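Local structure of YycN protein (1ON0) at residues 19-24 / 42-47. The protein probably transfers acyl groups, most likely acetyl, as a homodimeric member of the GNAT acetyltransferase family, although its acceptor substrate is not known. Numbering follows the deposited sequence.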
loop_
_atom_site.group_PDB
_atom_site.type_symbol
_atom_site.label_atom_id
_atom_site.label_comp_id
_atom_site.label_asym_id
_atom_site.label_seq_id
_atom_site.Cartn_x
_atom_site.Cartn_y
_atom_site.Cartn_z
ATOM N N TYR B 19 14.321 19.764 10.155
ATOM C CA TYR B 19 13.781 18.422 10.311
ATOM C C TYR B 19 14.913 17.400 10.283
ATOM O O TYR B 19 15.185 16.745 11.284
ATOM C CB TYR B 19 12.772 18.154 9.190
ATOM C CG TYR B 19 12.135 16.781 9.170
ATOM C CD1 TYR B 19 12.862 15.648 8.794
ATOM C CD2 TYR B 19 10.779 16.627 9.464
ATOM C CE1 TYR B 19 12.250 14.395 8.701
ATOM C CE2 TYR B 19 10.155 15.381 9.376
ATOM C CZ TYR B 19 10.893 14.273 8.994
ATOM O OH TYR B 19 10.263 13.054 8.896
ATOM N N THR B 20 15.588 17.287 9.142
ATOM C CA THR B 20 16.671 16.317 8.994
ATOM C C THR B 20 17.746 16.416 10.076
ATOM O O THR B 20 18.147 15.407 10.657
ATOM C CB THR B 20 17.346 16.415 7.591
ATOM O OG1 THR B 20 18.404 15.451 7.515
ATOM C CG2 THR B 20 17.918 17.804 7.349
ATOM N N THR B 21 18.202 17.631 10.347
ATOM C CA THR B 21 19.229 17.837 11.363
ATOM C C THR B 21 18.829 17.254 12.715
ATOM O O THR B 21 19.599 16.531 13.351
ATOM C CB THR B 21 19.544 19.340 11.557
ATOM O OG1 THR B 21 20.092 19.874 10.350
ATOM C CG2 THR B 21 20.557 19.540 12.672
ATOM N N LYS B 22 17.626 17.578 13.161
ATOM C CA LYS B 22 17.143 17.089 14.448
ATOM C C LYS B 22 17.009 15.569 14.408
ATOM O O LYS B 22 17.268 14.869 15.382
ATOM C CB LYS B 22 15.789 17.727 14.764
ATOM C CG LYS B 22 15.116 17.189 16.012
ATOM C CD LYS B 22 13.698 17.724 16.138
ATOM C CE LYS B 22 12.866 17.407 14.905
ATOM N NZ LYS B 22 11.484 17.922 15.087
ATOM N N HIS B 23 16.599 15.068 13.260
ATOM C CA HIS B 23 16.426 13.639 13.078
ATOM C C HIS B 23 17.766 12.891 13.074
ATOM O O HIS B 23 17.895 11.813 13.663
ATOM C CB HIS B 23 15.672 13.392 11.767
ATOM C CG HIS B 23 15.367 11.957 11.516
ATOM N ND1 HIS B 23 14.407 11.268 12.225
ATOM C CD2 HIS B 23 15.947 11.055 10.692
ATOM C CE1 HIS B 23 14.415 10.003 11.854
ATOM N NE2 HIS B 23 15.342 9.846 10.924
ATOM N N TYR B 24 18.755 13.464 12.399
ATOM C CA TYR B 24 20.087 12.857 12.305
ATOM C C TYR B 24 20.744 12.704 13.682
ATOM O O TYR B 24 21.425 11.722 13.955
ATOM C CB TYR B 24 20.988 13.712 11.412
ATOM C CG TYR B 24 22.232 12.999 10.958
ATOM C CD1 TYR B 24 22.147 11.876 10.133
ATOM C CD2 TYR B 24 23.494 13.436 11.358
ATOM C CE1 TYR B 24 23.285 11.206 9.714
ATOM C CE2 TYR B 24 24.642 12.776 10.947
ATOM C CZ TYR B 24 24.532 11.659 10.121
ATOM O OH TYR B 24 25.666 11.004 9.692
ATOM N N LEU B 42 26.481 18.569 17.005
ATOM C CA LEU B 42 27.240 17.837 15.995
ATOM C C LEU B 42 26.447 17.750 14.689
ATOM O O LEU B 42 27.021 17.835 13.601
ATOM C CB LEU B 42 27.572 16.430 16.510
ATOM C CG LEU B 42 28.465 16.373 17.760
ATOM C CD1 LEU B 42 28.602 14.952 18.261
ATOM C CD2 LEU B 42 29.824 16.961 17.421
ATOM N N SER B 43 25.126 17.618 14.805
ATOM C CA SER B 43 24.256 17.499 13.644
ATOM C C SER B 43 24.189 18.717 12.741
ATOM O O SER B 43 24.259 18.589 11.524
ATOM C CB SER B 43 22.841 17.123 14.081
ATOM O OG SER B 43 22.034 16.861 12.948
ATOM N N LYS B 44 24.037 19.902 13.314
ATOM C CA LYS B 44 23.966 21.100 12.482
ATOM C C LYS B 44 25.263 21.301 11.692
ATOM O O LYS B 44 25.229 21.690 10.526
ATOM C CB LYS B 44 23.678 22.341 13.334
ATOM C CG LYS B 44 22.266 22.392 13.871
ATOM C CD LYS B 44 21.982 23.699 14.588
ATOM C CE LYS B 44 20.549 23.719 15.123
ATOM N NZ LYS B 44 20.157 25.050 15.692
ATOM N N GLN B 45 26.398 21.019 12.331
ATOM C CA GLN B 45 27.714 21.168 11.707
ATOM C C GLN B 45 27.881 20.278 10.486
ATOM O O GLN B 45 28.319 20.733 9.428
ATOM C CB GLN B 45 28.822 20.860 12.718
ATOM C CG GLN B 45 29.049 21.958 13.750
ATOM C CD GLN B 45 29.797 23.159 13.190
ATOM O OE1 GLN B 45 29.831 24.226 13.806
ATOM N NE2 GLN B 45 30.418 22.985 12.025
ATOM N N VAL B 46 27.553 19.001 10.645
ATOM C CA VAL B 46 27.642 18.058 9.545
ATOM C C VAL B 46 26.856 18.579 8.344
ATOM O O VAL B 46 27.386 18.670 7.248
ATOM C CB VAL B 46 27.054 16.676 9.929
ATOM C CG1 VAL B 46 26.973 15.800 8.687
ATOM C CG2 VAL B 46 27.908 16.004 10.999
ATOM N N PHE B 47 25.587 18.918 8.558
ATOM C CA PHE B 47 24.741 19.402 7.473
ATOM C C PHE B 47 25.156 20.772 6.971
ATOM O O PHE B 47 24.919 21.111 5.812
ATOM C CB PHE B 47 23.269 19.428 7.895
ATOM C CG PHE B 47 22.662 18.063 8.022
ATOM C CD1 PHE B 47 22.241 17.367 6.901
ATOM C CD2 PHE B 47 22.596 17.432 9.257
ATOM C CE1 PHE B 47 21.773 16.062 7.014
ATOM C CE2 PHE B 47 22.129 16.134 9.368
ATOM C CZ PHE B 47 21.719 15.447 8.245
#
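S43 and F47, one turn apart on helix 36-50, carry this contact with helix 10-31, within the helical pair that follows the first strand of the GNAT fold. The segments 19-24 and 42-47 cross obliquely, their axes 8.6 Å apart at closest approach and their N-to-C directions at 128°. S43 OG, anti to its backbone N (chi1 -173°), donates a very short hydrogen bond of 2.5 Å to T21 O, striking a lone pair in the carbonyl plane. T21 CG2 lies 3.1 Å from the same S43 OG and also touches K44 CG, the T21 and K44 side chains crossing at about a right angle. One turn on, the F47 ring directs its edge at the face of Y24, an offset edge-to-face pair with planes at 87° and centroids 5.2 Å apart. F47 CE2 leads, while Y24 CB sits in the plane of the F47 ring. T20 CG2 lies over one F47 face toward its rim. V46 CG1 adds a looser apolar touch on Y24 CE2, and V46 also packs on W34 of the interhelical loop. Behind this shell, T21 OG1 hydrogen-bonds L17 O one turn back, consistent with the methyl being the branch that meets S43 and K44. T20 OG1 makes a weak hydrogen bond to D93 OD2 of strand 88-96; the same oxygen meets the tip of the F47 ring, 3.4 Å from F47 CZ.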